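Local structure of ActII protein (Streptomyces coelicolor, 2OPT) at residues V12-L16 with L56-V61; L19-D25 with H93-I99; W75-K80 with L205-I209; C83-R87 with S197-E202; L170-K175 with A189-S194. The protein is a TetR-family transcriptional repressor that probably binds DNA through a helix-turn-helix motif and also binds actinorhodin and its precursor (S)-DNPA. One frame throughout, in Å; residues are numbered along the deposited sequence. Where two conformers were deposited one is given.

Overall arrangement
Contacts 1 and 2 lie at the N-terminal, presumed DNA-binding end. Both use helix 8-22, and their centres are about 11 Å apart. They touch directly: L16 and V61 of contact 1 pack on H93 of contact 2, and V57 packs on L19. Contact 2 joins this end to the C-terminal region. Contacts 3 and 4 follow one another along the roughly antiparallel helices 75-92 and 197-219, centres about 11 Å apart, with L205 packed on C83. Contact 4 lies about 19 Å from contact 2, centre to centre. Contact 5 is remote, about 39 Å from contact 1 and 22 Å from contact 4 between centres. Contacts 3, 4 and 5 all reach the second subunit.

Contact 1. Residues V12-L16 with L56-V61; sequences VVTAL and LVFDIV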
# COMPACT_ATOMS: atom_id res chain seq x y z
N VAL A 12 -23.73 12.93 6.65
CA VAL A 12 -22.58 12.01 6.62
C VAL A 12 -22.91 10.66 7.18
O VAL A 12 -22.45 9.64 6.67
CB VAL A 12 -21.31 12.71 7.26
CG1 VAL A 12 -20.11 11.78 7.27
CG2 VAL A 12 -20.98 13.90 6.41
N VAL A 13 -23.70 10.62 8.25
CA VAL A 13 -24.04 9.39 8.84
C VAL A 13 -24.86 8.56 7.83
O VAL A 13 -24.64 7.38 7.71
CB VAL A 13 -24.90 9.65 10.11
CG1 VAL A 13 -25.69 8.35 10.58
CG2 VAL A 13 -24.05 10.19 11.25
N THR A 14 -25.82 9.20 7.15
CA THR A 14 -26.64 8.56 6.13
C THR A 14 -25.76 8.03 5.02
O THR A 14 -25.94 6.91 4.59
CB THR A 14 -27.65 9.61 5.57
OG1 THR A 14 -28.49 10.03 6.66
CG2 THR A 14 -28.53 9.03 4.45
N ALA A 15 -24.81 8.84 4.56
CA ALA A 15 -23.88 8.40 3.55
C ALA A 15 -23.05 7.17 3.94
O ALA A 15 -22.90 6.21 3.14
CB ALA A 15 -22.94 9.58 3.17
N LEU A 16 -22.53 7.17 5.15
CA LEU A 16 -21.79 6.05 5.64
C LEU A 16 -22.68 4.79 5.69
O LEU A 16 -22.23 3.69 5.44
CB LEU A 16 -21.29 6.38 7.05
CG LEU A 16 -20.50 5.24 7.72
CD1 LEU A 16 -19.23 4.89 6.90
CD2 LEU A 16 -20.13 5.64 9.17
N LEU A 56 -15.48 13.65 4.06
CA LEU A 56 -16.19 13.75 5.34
C LEU A 56 -16.52 12.39 5.96
O LEU A 56 -16.54 12.24 7.19
CB LEU A 56 -17.47 14.58 5.16
CG LEU A 56 -17.34 16.09 4.86
CD1 LEU A 56 -18.73 16.66 4.59
CD2 LEU A 56 -16.69 16.83 5.98
N VAL A 57 -16.86 11.44 5.09
CA VAL A 57 -17.19 10.07 5.47
C VAL A 57 -15.87 9.49 6.03
O VAL A 57 -15.86 8.86 7.08
CB VAL A 57 -17.70 9.28 4.27
CG1 VAL A 57 -17.78 7.81 4.58
CG2 VAL A 57 -19.10 9.77 3.82
N PHE A 58 -14.76 9.76 5.36
CA PHE A 58 -13.49 9.28 5.87
C PHE A 58 -13.21 9.81 7.28
O PHE A 58 -12.83 9.03 8.15
CB PHE A 58 -12.35 9.65 4.89
CG PHE A 58 -10.96 9.16 5.31
CD1 PHE A 58 -10.80 7.92 5.93
CD2 PHE A 58 -9.84 9.92 5.03
CE1 PHE A 58 -9.53 7.47 6.30
CE2 PHE A 58 -8.57 9.48 5.38
CZ PHE A 58 -8.41 8.25 6.01
N ASP A 59 -13.41 11.11 7.52
CA ASP A 59 -13.10 11.61 8.85
C ASP A 59 -14.04 11.09 9.92
O ASP A 59 -13.64 10.87 11.07
CB ASP A 59 -13.10 13.13 8.88
CG ASP A 59 -12.36 13.64 10.08
OD1 ASP A 59 -11.12 13.47 10.12
OD2 ASP A 59 -13.04 14.07 11.06
N ILE A 60 -15.30 10.87 9.57
CA ILE A 60 -16.24 10.50 10.63
C ILE A 60 -15.99 9.14 11.29
O ILE A 60 -16.25 8.95 12.48
CB ILE A 60 -17.68 10.64 10.13
CG1 ILE A 60 -18.56 11.04 11.30
CG2 ILE A 60 -18.17 9.33 9.41
CD1 ILE A 60 -19.89 11.53 10.86
N VAL A 61 -15.53 8.16 10.51
CA VAL A 61 -15.28 6.81 11.02
C VAL A 61 -13.97 6.77 11.88
O VAL A 61 -13.77 5.87 12.65
CB VAL A 61 -15.13 5.82 9.82
CG1 VAL A 61 -16.43 5.67 9.14
CG2 VAL A 61 -14.07 6.33 8.77
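V12 packs against three residues of 56-61 and carries much of this contact. Its CG1 lies 3.6 Å from I60 CD1 and also rests near the carbonyl O of L56 and near V57 CG2. Its other branch, CG2, meets L56 CB at 3.8 Å. CG1 lies opposite the backbone N (chi1 179°), which sends one methyl toward I60 and turns the other to L56. Replacing V12 by an alanine would probably open a gap between I60 and L56, leaving the I60 CD1 methyl without its nearest partner. V13 is turned mostly away and adds a marginal touch, from CG2 to I60 CD1. A15 presents only its methyl group, and CB lies 3.9 Å from V57 CG2. L16 closes the row. Its CD1 reaches V57 CG1 at 4.0 Å, and both of its methyls sit 3.7 Å from V61 CG1. CD2 also comes near I60 CG2. The two segments run almost at right angles, with a crossing angle of -91° and axes 9.5 Å apart. Helix 8-22 thus packs across helix 50-61; these two helices flank the predicted helix-turn-helix motif (28-47) in sequence. A15 also touches L32 of helix 29-36, and V61 touches L96 of helix 96-100. No hydrogen bond or salt bridge joins the segments, so the contact rests on van der Waals packing of branched side chains, partly buried.

Contact 2. Residues L19-D25 with H93-I99; sequences LDAEGLD and HRDLARI
The D20 carboxylate meets the H93 ring at its edge, their planes 25° apart. H93 ND1 donates to D20 OD1 at 2.8 Å, in the plane of the ring, and makes a weaker bond to OD2. The opposite ring nitrogen, NE2, is hydrogen-bonded to E64, so the ring is held from two sides. The R94 chain is extended and lies along the end of helix 8-22. The carbonyl group of E22 and the N and CA of G23 lie over one face of its guanidinium. Waters link D20 O to R94 N and to R94 NH1. D95 points at L24 and accepts from L24 N at OD2, 2.6 Å away. This bond is nearly straight (172°) and uses the anti lone pair. G23 has a positive phi, and a CB there would clash with R94 NE and D95 OD2. L24 CD2 sits over one face of the R98 guanidinium, 3.7 Å from CZ. D25 OD1 makes only a long salt bridge to R98 NH2, also 3.7 Å. Deeper in, L19 CD1 and I99 CD1 meet tip to tip at a tight 3.5 Å. H93 to L96 form a type II turn that leads into helix 96-100. Directed polar bonds thus fix the outer side, and apolar packing of L19, L24 and I99 closes the inner side, joining helix 8-22 to the C-terminal region.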
# COMPACT_ATOMS: atom_id res chain seq x y z
N LEU A 19 -22.85 3.41 2.08
CA LEU A 19 -21.52 2.78 1.90
C LEU A 19 -21.43 1.42 2.60
O LEU A 19 -21.00 0.44 2.03
CB LEU A 19 -20.47 3.69 2.51
CG LEU A 19 -19.31 4.33 1.76
CD1 LEU A 19 -18.12 4.54 2.71
CD2 LEU A 19 -18.87 3.47 0.60
N ASP A 20 -21.79 1.38 3.87
CA ASP A 20 -21.66 0.15 4.66
C ASP A 20 -22.49 -0.98 4.05
O ASP A 20 -22.07 -2.15 4.04
CB ASP A 20 -22.07 0.41 6.12
CG ASP A 20 -20.95 1.14 6.94
OD1 ASP A 20 -19.82 1.24 6.46
OD2 ASP A 20 -21.21 1.61 8.07
N ALA A 21 -23.67 -0.63 3.54
CA ALA A 21 -24.63 -1.66 3.09
C ALA A 21 -24.47 -1.96 1.62
O ALA A 21 -24.83 -3.05 1.18
CB ALA A 21 -26.09 -1.23 3.39
N GLU A 22 -23.97 -0.99 0.85
CA GLU A 22 -24.05 -1.12 -0.60
C GLU A 22 -22.75 -0.77 -1.35
O GLU A 22 -22.64 -1.01 -2.57
CB GLU A 22 -25.24 -0.29 -1.12
CG GLU A 22 -26.60 -0.79 -0.63
CD GLU A 22 -27.71 0.11 -1.10
OE1 GLU A 22 -27.62 0.59 -2.24
OE2 GLU A 22 -28.65 0.36 -0.33
N GLY A 23 -21.77 -0.26 -0.65
CA GLY A 23 -20.48 -0.07 -1.27
C GLY A 23 -20.38 1.30 -1.89
O GLY A 23 -21.38 2.00 -2.05
N LEU A 24 -19.17 1.67 -2.22
CA LEU A 24 -18.84 2.97 -2.71
C LEU A 24 -19.55 3.37 -4.02
O LEU A 24 -19.77 4.56 -4.27
CB LEU A 24 -17.31 3.06 -2.90
CG LEU A 24 -16.65 4.38 -3.27
CD1 LEU A 24 -16.94 5.53 -2.31
CD2 LEU A 24 -15.18 4.18 -3.36
N ASP A 25 -19.85 2.41 -4.89
CA ASP A 25 -20.38 2.85 -6.19
C ASP A 25 -21.85 3.27 -6.07
O ASP A 25 -22.30 4.17 -6.78
CB ASP A 25 -20.14 1.81 -7.29
CG ASP A 25 -18.66 1.65 -7.66
OD1 ASP A 25 -17.83 2.55 -7.44
OD2 ASP A 25 -18.31 0.59 -8.19
N HIS A 93 -16.13 -1.28 7.84
CA HIS A 93 -16.66 -0.34 6.84
C HIS A 93 -16.26 -0.67 5.43
O HIS A 93 -15.12 -0.36 4.98
CB HIS A 93 -16.32 1.15 7.18
CG HIS A 93 -16.87 1.59 8.51
ND1 HIS A 93 -18.21 1.80 8.72
CD2 HIS A 93 -16.27 1.79 9.71
CE1 HIS A 93 -18.42 2.14 9.98
NE2 HIS A 93 -17.26 2.13 10.60
N ARG A 94 -17.23 -1.25 4.73
CA ARG A 94 -17.12 -1.65 3.34
C ARG A 94 -16.53 -0.53 2.51
O ARG A 94 -17.09 0.59 2.51
CB ARG A 94 -18.53 -1.94 2.81
CG ARG A 94 -18.61 -2.26 1.31
CD ARG A 94 -19.79 -3.15 0.98
NE ARG A 94 -19.91 -3.35 -0.46
CZ ARG A 94 -20.92 -3.97 -1.08
NH1 ARG A 94 -21.95 -4.50 -0.40
NH2 ARG A 94 -20.88 -4.06 -2.39
N ASP A 95 -15.42 -0.80 1.82
CA ASP A 95 -14.97 0.06 0.74
C ASP A 95 -14.20 1.27 1.27
O ASP A 95 -13.87 2.18 0.52
CB ASP A 95 -16.15 0.52 -0.11
CG ASP A 95 -16.38 -0.36 -1.33
OD1 ASP A 95 -15.52 -1.22 -1.60
OD2 ASP A 95 -17.41 -0.18 -2.01
N LEU A 96 -13.93 1.26 2.57
CA LEU A 96 -13.45 2.45 3.26
C LEU A 96 -11.97 2.68 2.99
O LEU A 96 -11.52 3.82 2.85
CB LEU A 96 -13.70 2.34 4.77
CG LEU A 96 -13.27 3.53 5.62
CD1 LEU A 96 -14.05 4.78 5.23
CD2 LEU A 96 -13.44 3.23 7.10
N ALA A 97 -11.21 1.59 2.92
CA ALA A 97 -9.80 1.66 2.55
C ALA A 97 -9.62 2.21 1.14
O ALA A 97 -8.59 2.80 0.81
CB ALA A 97 -9.15 0.30 2.67
N ARG A 98 -10.64 2.02 0.30
CA ARG A 98 -10.63 2.54 -1.06
C ARG A 98 -10.69 4.05 -1.00
O ARG A 98 -10.07 4.75 -1.76
CB ARG A 98 -11.82 2.02 -1.86
CG ARG A 98 -11.57 0.82 -2.74
CD ARG A 98 -12.85 0.45 -3.53
NE ARG A 98 -13.10 1.39 -4.64
CZ ARG A 98 -14.14 1.36 -5.47
NH1 ARG A 98 -15.09 0.44 -5.36
NH2 ARG A 98 -14.24 2.26 -6.44
N ILE A 99 -11.49 4.58 -0.08
CA ILE A 99 -11.59 6.03 0.05
C ILE A 99 -10.33 6.57 0.70
O ILE A 99 -9.83 7.62 0.31
CB ILE A 99 -12.80 6.35 0.97
CG1 ILE A 99 -14.11 5.91 0.31
CG2 ILE A 99 -12.84 7.80 1.39
CD1 ILE A 99 -15.28 5.92 1.30
O HOH W 1 -19.70 -2.44 5.82
O HOH W 2 -22.23 -4.63 2.84
O HOH W 3 -18.13 2.16 4.58
O HOH W 4 -18.23 -0.33 -4.74

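Contact 3. Residues W75-K80 with L205-I209; sequences WAEQVK and LEIII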
# COMPACT_ATOMS: atom_id res chain seq x y z
N TRP A 75 5.34 0.57 25.32
CA TRP A 75 5.29 1.27 24.02
C TRP A 75 4.88 0.35 22.87
O TRP A 75 3.93 0.61 22.15
CB TRP A 75 6.61 1.95 23.72
CG TRP A 75 6.62 2.82 22.48
CD1 TRP A 75 6.18 4.09 22.41
CD2 TRP A 75 7.10 2.48 21.16
NE1 TRP A 75 6.34 4.58 21.13
CE2 TRP A 75 6.90 3.61 20.34
CE3 TRP A 75 7.65 1.32 20.58
CZ2 TRP A 75 7.26 3.64 18.97
CZ3 TRP A 75 7.98 1.33 19.25
CH2 TRP A 75 7.83 2.50 18.45
N ALA A 76 5.58 -0.77 22.72
CA ALA A 76 5.44 -1.61 21.54
C ALA A 76 4.02 -2.18 21.41
O ALA A 76 3.46 -2.22 20.32
CB ALA A 76 6.43 -2.73 21.56
N GLU A 77 3.46 -2.65 22.53
CA GLU A 77 2.13 -3.18 22.52
C GLU A 77 1.07 -2.07 22.31
O GLU A 77 0.03 -2.33 21.78
CB GLU A 77 1.90 -3.96 23.81
CG GLU A 77 2.79 -5.20 23.93
CD GLU A 77 2.44 -6.31 22.91
OE1 GLU A 77 1.27 -6.77 22.90
OE2 GLU A 77 3.33 -6.74 22.14
N GLN A 78 1.35 -0.83 22.73
CA GLN A 78 0.40 0.27 22.50
C GLN A 78 0.34 0.65 21.01
O GLN A 78 -0.71 1.02 20.48
CB GLN A 78 0.77 1.49 23.34
CG GLN A 78 0.36 1.38 24.75
CD GLN A 78 0.41 2.70 25.48
OE1 GLN A 78 1.44 3.37 25.53
NE2 GLN A 78 -0.68 3.02 26.14
N VAL A 79 1.49 0.61 20.34
CA VAL A 79 1.53 0.83 18.88
C VAL A 79 0.76 -0.30 18.20
O VAL A 79 -0.15 -0.06 17.41
CB VAL A 79 3.00 0.94 18.40
CG1 VAL A 79 3.06 1.27 16.91
CG2 VAL A 79 3.68 2.07 19.13
N LYS A 80 1.06 -1.54 18.50
CA LYS A 80 0.19 -2.62 18.04
C LYS A 80 -1.28 -2.35 18.23
O LYS A 80 -2.06 -2.49 17.27
CB LYS A 80 0.55 -3.92 18.75
CG LYS A 80 1.93 -4.41 18.30
CD LYS A 80 2.30 -5.76 18.94
CE LYS A 80 3.60 -6.26 18.27
NZ LYS A 80 3.94 -7.54 18.92
N LEU A 205 3.14 -6.11 11.50
CA LEU A 205 3.22 -5.26 12.69
C LEU A 205 4.53 -5.49 13.49
O LEU A 205 5.20 -4.55 13.82
CB LEU A 205 1.98 -5.53 13.59
CG LEU A 205 1.36 -4.41 14.39
CD1 LEU A 205 1.20 -3.19 13.55
CD2 LEU A 205 -0.02 -4.92 15.01
N GLU A 206 4.84 -6.75 13.80
CA GLU A 206 6.05 -7.12 14.54
C GLU A 206 7.28 -6.57 13.83
O GLU A 206 8.13 -5.91 14.44
CB GLU A 206 6.14 -8.65 14.62
CG GLU A 206 5.23 -9.23 15.70
CD GLU A 206 5.24 -10.75 15.79
OE1 GLU A 206 6.02 -11.44 15.06
OE2 GLU A 206 4.44 -11.25 16.62
N ILE A 207 7.33 -6.82 12.52
CA ILE A 207 8.46 -6.42 11.72
C ILE A 207 8.67 -4.91 11.82
O ILE A 207 9.77 -4.47 12.08
CB ILE A 207 8.30 -6.87 10.26
CG1 ILE A 207 8.41 -8.41 10.17
CG2 ILE A 207 9.34 -6.20 9.39
CD1 ILE A 207 7.95 -9.00 8.86
N ILE A 208 7.62 -4.13 11.57
CA ILE A 208 7.76 -2.64 11.51
C ILE A 208 8.12 -2.07 12.88
O ILE A 208 8.98 -1.21 12.97
CB ILE A 208 6.46 -1.98 10.99
CG1 ILE A 208 6.19 -2.46 9.55
CG2 ILE A 208 6.51 -0.45 11.20
CD1 ILE A 208 4.79 -2.10 8.93
N ILE A 209 7.48 -2.58 13.93
CA ILE A 209 7.74 -2.11 15.33
C ILE A 209 9.19 -2.46 15.75
O ILE A 209 9.92 -1.58 16.24
CB ILE A 209 6.67 -2.69 16.29
CG1 ILE A 209 5.31 -2.02 16.04
CG2 ILE A 209 7.03 -2.40 17.76
CD1 ILE A 209 4.21 -2.79 16.64
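The indole of W75 meets I209 obliquely, with CZ3 4.1 Å from CG2. V79 CG2, from the next turn of the same helix, lies over the centre of one face of this ring. At the edge, NE1 is hydrogen-bonded to L120 O. I209 is a knob in a knobs-into-holes arrangement. It sits among W75, A76, V79 and K80. CG2 rests 3.9 Å from A76 CB, and CG1 meets V79 CG1 at 4.1 Å. I209 CG1 lies opposite the carbonyl carbon (chi1 -71°), and I209 CD1 then runs on to K80 CG, a tight 3.3 Å away. With an alanine in place of I209, the hole between A76 and K80 would probably be left unfilled and W75 CZ3 would lose its methyl contact. Helices 75-92 and 197-219 cross here at 131° in the all-helical C-terminal domain of the TetR fold. I207, on helix 197-219, packs on L212 of the second subunit. L205 CD2 lies against the start of the K80 chain, 3.8 Å from CA. The extended K80 chain runs out past I209. E206 is near its amino group in the conformer described, with OE2 4.4 Å from NZ, beyond a salt bridge.

Contact 4. Residues C83-R87 with S197-E202; sequences CRSLR and SDRRFE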
# COMPACT_ATOMS: atom_id res chain seq x y z
N CYS A 83 -2.72 0.19 15.98
CA CYS A 83 -2.77 -0.33 14.61
C CYS A 83 -3.93 -1.31 14.44
O CYS A 83 -4.60 -1.31 13.41
CB CYS A 83 -1.45 -1.02 14.26
SG CYS A 83 -0.08 0.11 13.93
N ARG A 84 -4.16 -2.13 15.46
CA ARG A 84 -5.27 -3.08 15.45
C ARG A 84 -6.61 -2.35 15.43
O ARG A 84 -7.57 -2.81 14.82
CB ARG A 84 -5.19 -4.01 16.66
CG ARG A 84 -4.12 -5.09 16.54
CD ARG A 84 -4.20 -6.07 17.70
NE ARG A 84 -2.93 -6.75 17.94
CZ ARG A 84 -2.28 -6.74 19.10
NH1 ARG A 84 -1.13 -7.39 19.22
NH2 ARG A 84 -2.79 -6.09 20.14
N SER A 85 -6.65 -1.20 16.10
CA SER A 85 -7.86 -0.34 16.10
C SER A 85 -8.20 0.24 14.72
O SER A 85 -9.36 0.27 14.29
CB SER A 85 -7.67 0.81 17.11
OG SER A 85 -8.92 1.44 17.45
N LEU A 86 -7.19 0.70 14.01
CA LEU A 86 -7.37 1.14 12.67
C LEU A 86 -7.84 0.02 11.77
O LEU A 86 -8.74 0.21 10.93
CB LEU A 86 -6.01 1.63 12.15
CG LEU A 86 -6.09 2.35 10.81
CD1 LEU A 86 -7.03 3.58 10.76
CD2 LEU A 86 -4.67 2.77 10.43
N ARG A 87 -7.27 -1.17 11.94
CA ARG A 87 -7.65 -2.31 11.13
C ARG A 87 -9.09 -2.67 11.37
O ARG A 87 -9.83 -2.99 10.45
CB ARG A 87 -6.73 -3.52 11.45
CG ARG A 87 -7.12 -4.81 10.71
CD ARG A 87 -6.40 -6.08 11.27
NE ARG A 87 -6.57 -7.26 10.40
CZ ARG A 87 -6.59 -8.50 10.85
NH1 ARG A 87 -6.46 -8.74 12.15
NH2 ARG A 87 -6.75 -9.49 10.01
N SER A 197 -5.04 -13.56 6.94
CA SER A 197 -4.96 -12.13 7.23
C SER A 197 -4.41 -11.78 8.60
O SER A 197 -3.63 -10.86 8.73
CB SER A 197 -6.34 -11.49 7.03
OG SER A 197 -6.61 -11.47 5.63
N ASP A 198 -4.90 -12.45 9.63
CA ASP A 198 -4.48 -12.18 11.00
C ASP A 198 -2.97 -12.40 11.12
O ASP A 198 -2.24 -11.60 11.72
CB ASP A 198 -5.19 -13.13 11.93
CG ASP A 198 -6.63 -12.71 12.24
OD1 ASP A 198 -7.09 -11.66 11.77
OD2 ASP A 198 -7.32 -13.46 12.98
N ARG A 199 -2.51 -13.48 10.52
CA ARG A 199 -1.15 -13.87 10.64
C ARG A 199 -0.30 -12.85 9.91
O ARG A 199 0.63 -12.37 10.50
CB ARG A 199 -0.93 -15.28 10.08
CG ARG A 199 0.50 -15.86 10.28
CD ARG A 199 0.98 -15.79 11.74
NE ARG A 199 2.35 -16.31 11.81
CZ ARG A 199 3.27 -15.98 12.72
NH1 ARG A 199 3.00 -15.11 13.69
NH2 ARG A 199 4.48 -16.54 12.65
N ARG A 200 -0.64 -12.50 8.66
CA ARG A 200 0.11 -11.48 7.89
C ARG A 200 0.10 -10.17 8.65
O ARG A 200 1.11 -9.60 8.91
CB ARG A 200 -0.56 -11.17 6.55
CG ARG A 200 -0.57 -12.24 5.50
CD ARG A 200 -1.62 -11.92 4.38
NE ARG A 200 -1.30 -10.69 3.67
CZ ARG A 200 -0.33 -10.58 2.76
NH1 ARG A 200 0.41 -11.65 2.45
NH2 ARG A 200 -0.08 -9.41 2.16
N PHE A 201 -1.06 -9.73 9.08
CA PHE A 201 -1.13 -8.51 9.86
C PHE A 201 -0.18 -8.50 11.08
O PHE A 201 0.53 -7.53 11.32
CB PHE A 201 -2.54 -8.22 10.33
CG PHE A 201 -2.71 -6.82 10.84
CD1 PHE A 201 -2.75 -5.76 9.98
CD2 PHE A 201 -2.79 -6.58 12.21
CE1 PHE A 201 -2.86 -4.46 10.45
CE2 PHE A 201 -2.92 -5.28 12.71
CZ PHE A 201 -2.98 -4.24 11.84
N GLU A 202 -0.18 -9.57 11.87
CA GLU A 202 0.65 -9.53 13.07
C GLU A 202 2.14 -9.59 12.75
O GLU A 202 2.93 -8.82 13.32
CB GLU A 202 0.20 -10.57 14.11
CG GLU A 202 -1.19 -10.28 14.77
CD GLU A 202 -1.34 -8.95 15.56
OE1 GLU A 202 -0.43 -8.50 16.32
OE2 GLU A 202 -2.44 -8.38 15.45
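F201 and R87 form a CH-pi contact between the roughly antiparallel helices 75-92 and 197-219 of the TetR C-terminal domain. R87 CD stands 3.6 Å from the ring centroid, directly over one face. The guanidinium lies nearly parallel to the ring, at 12°, with F201 CB over the centre of one of its faces. At the edge of the F201 ring lie C83 O, 3.7 Å from CZ, and R84 CG. F141 and V142 also pack on F201, so this is the buried part of the contact. The segment axes are 12.3 Å apart, a distance bridged by the long side chains of R84, R87 and F201. The outer side is polar and more open. There, R84 grips E202 side-on in the conformer described. NE donates to OE2 at 3.0 Å, and NH1 donates to OE1 at 3.2 Å from above the carboxylate plane. E202 bends at chi2 (-61°), which brings its carboxylate back beside R84. E202 was modelled in two conformers, so this pair may be mobile. D198 is exposed, and its carboxylate stands almost upright to the R87 guanidinium, at 79°. Both ends of that guanidinium, NH1 at 3.0 Å and NH2 at 2.8 Å, donate to the single atom D198 OD1.

Contact 5. Residues L170-K175 with A189-S194; sequences LHGYLK and AGPITS
K175 N donates to H171 O at 2.7 Å, within helix 164-175, and the same nitrogen lies 3.7 Å from A189 CB across the contact. That methyl is wedged between the backbone of K175 and the side chain of L174, also 3.7 Å from L174 CB. L174 CD1 extends over the A189 backbone to I192 CG2, 4.1 Å away. H171 and T193 cross at about a right angle. T193 CG2 lies 3.4 Å from H171 CB and near the plane of the imidazole, at its edge. CG of H171 lies opposite the backbone N (chi1 -178°), which swings the ring toward the start of helix 189-194. There, CE1 rests 3.6 Å from G190 CA. G190 has no side chain, and a CB at this site would run into P191 CD. T193 OG1 touches L170 CG at 3.6 Å. It also lies near H171 N, but at a poor angle. No hydrogen bond links the segments, so H171 and L174, against A189 and T193, carry the packing. The two segments run roughly antiparallel, at 155°, with axes 9.0 Å apart. The contact pairs helix 164-175 with helix 189-194, which leads into helix 197-219, far from the centre of the chain. L170 also packs on L106 of the second subunit, and P191 and I192 on A132 of that subunit, on its helix 128-150.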
# COMPACT_ATOMS: atom_id res chain seq x y z
N LEU A 170 -3.20 -21.40 -7.06
CA LEU A 170 -1.82 -20.90 -6.95
C LEU A 170 -0.94 -21.82 -6.08
O LEU A 170 0.21 -22.12 -6.44
CB LEU A 170 -1.79 -19.45 -6.45
CG LEU A 170 -0.47 -18.67 -6.44
CD1 LEU A 170 0.26 -18.77 -7.78
CD2 LEU A 170 -0.70 -17.22 -6.05
N HIS A 171 -1.49 -22.28 -4.96
CA HIS A 171 -0.82 -23.26 -4.10
C HIS A 171 -0.47 -24.50 -4.89
O HIS A 171 0.63 -25.03 -4.77
CB HIS A 171 -1.70 -23.65 -2.91
CG HIS A 171 -1.06 -24.61 -1.96
ND1 HIS A 171 -0.80 -24.29 -0.64
CD2 HIS A 171 -0.67 -25.90 -2.11
CE1 HIS A 171 -0.25 -25.33 -0.03
NE2 HIS A 171 -0.16 -26.32 -0.90
N GLY A 172 -1.42 -24.95 -5.69
CA GLY A 172 -1.28 -26.18 -6.45
C GLY A 172 -0.37 -26.01 -7.63
O GLY A 172 0.30 -26.95 -8.03
N TYR A 173 -0.35 -24.82 -8.22
CA TYR A 173 0.65 -24.54 -9.22
C TYR A 173 2.04 -24.61 -8.56
O TYR A 173 2.87 -25.40 -8.98
CB TYR A 173 0.43 -23.17 -9.84
CG TYR A 173 1.40 -22.88 -10.94
CD1 TYR A 173 1.42 -23.66 -12.07
CD2 TYR A 173 2.29 -21.80 -10.86
CE1 TYR A 173 2.31 -23.40 -13.09
CE2 TYR A 173 3.17 -21.53 -11.88
CZ TYR A 173 3.18 -22.33 -12.99
OH TYR A 173 4.06 -22.10 -14.03
N LEU A 174 2.28 -23.80 -7.53
CA LEU A 174 3.57 -23.74 -6.87
C LEU A 174 3.97 -25.11 -6.35
O LEU A 174 5.06 -25.59 -6.65
CB LEU A 174 3.55 -22.72 -5.74
CG LEU A 174 3.52 -21.24 -6.08
CD1 LEU A 174 3.84 -20.41 -4.80
CD2 LEU A 174 4.46 -20.89 -7.24
N LYS A 175 3.08 -25.74 -5.59
CA LYS A 175 3.40 -27.04 -4.99
C LYS A 175 3.78 -28.13 -6.01
O LYS A 175 4.64 -28.96 -5.72
CB LYS A 175 2.21 -27.48 -4.03
CG LYS A 175 2.11 -29.05 -3.85
CD LYS A 175 2.23 -29.49 -2.38
CE LYS A 175 2.04 -31.00 -2.24
NZ LYS A 175 1.68 -31.38 -0.83
N ALA A 189 5.24 -22.89 -0.89
CA ALA A 189 3.91 -22.82 -1.55
C ALA A 189 2.79 -22.46 -0.59
O ALA A 189 1.95 -21.63 -0.92
CB ALA A 189 3.57 -24.15 -2.28
N GLY A 190 2.78 -23.10 0.58
CA GLY A 190 1.80 -22.82 1.64
C GLY A 190 1.86 -21.37 2.11
O GLY A 190 0.91 -20.61 1.90
N PRO A 191 2.99 -20.95 2.74
CA PRO A 191 3.09 -19.58 3.23
C PRO A 191 2.85 -18.53 2.14
O PRO A 191 2.18 -17.53 2.40
CB PRO A 191 4.54 -19.49 3.73
CG PRO A 191 4.85 -20.91 4.14
CD PRO A 191 4.19 -21.73 3.07
N ILE A 192 3.38 -18.75 0.94
CA ILE A 192 3.30 -17.75 -0.10
C ILE A 192 1.86 -17.59 -0.53
O ILE A 192 1.42 -16.52 -0.91
CB ILE A 192 4.18 -18.10 -1.33
CG1 ILE A 192 5.65 -18.16 -0.91
CG2 ILE A 192 3.96 -17.11 -2.45
CD1 ILE A 192 6.61 -18.69 -2.03
N THR A 193 1.10 -18.66 -0.37
CA THR A 193 -0.26 -18.73 -0.85
C THR A 193 -1.28 -18.63 0.29
O THR A 193 -2.35 -18.03 0.14
CB THR A 193 -0.44 -20.02 -1.63
OG1 THR A 193 -0.18 -19.75 -3.01
CG2 THR A 193 -1.82 -20.57 -1.46
N SER A 194 -0.93 -19.23 1.43
CA SER A 194 -1.86 -19.40 2.54
C SER A 194 -2.08 -18.08 3.20
O SER A 194 -3.18 -17.55 3.15
CB SER A 194 -1.34 -20.44 3.59
OG SER A 194 -1.15 -21.76 3.03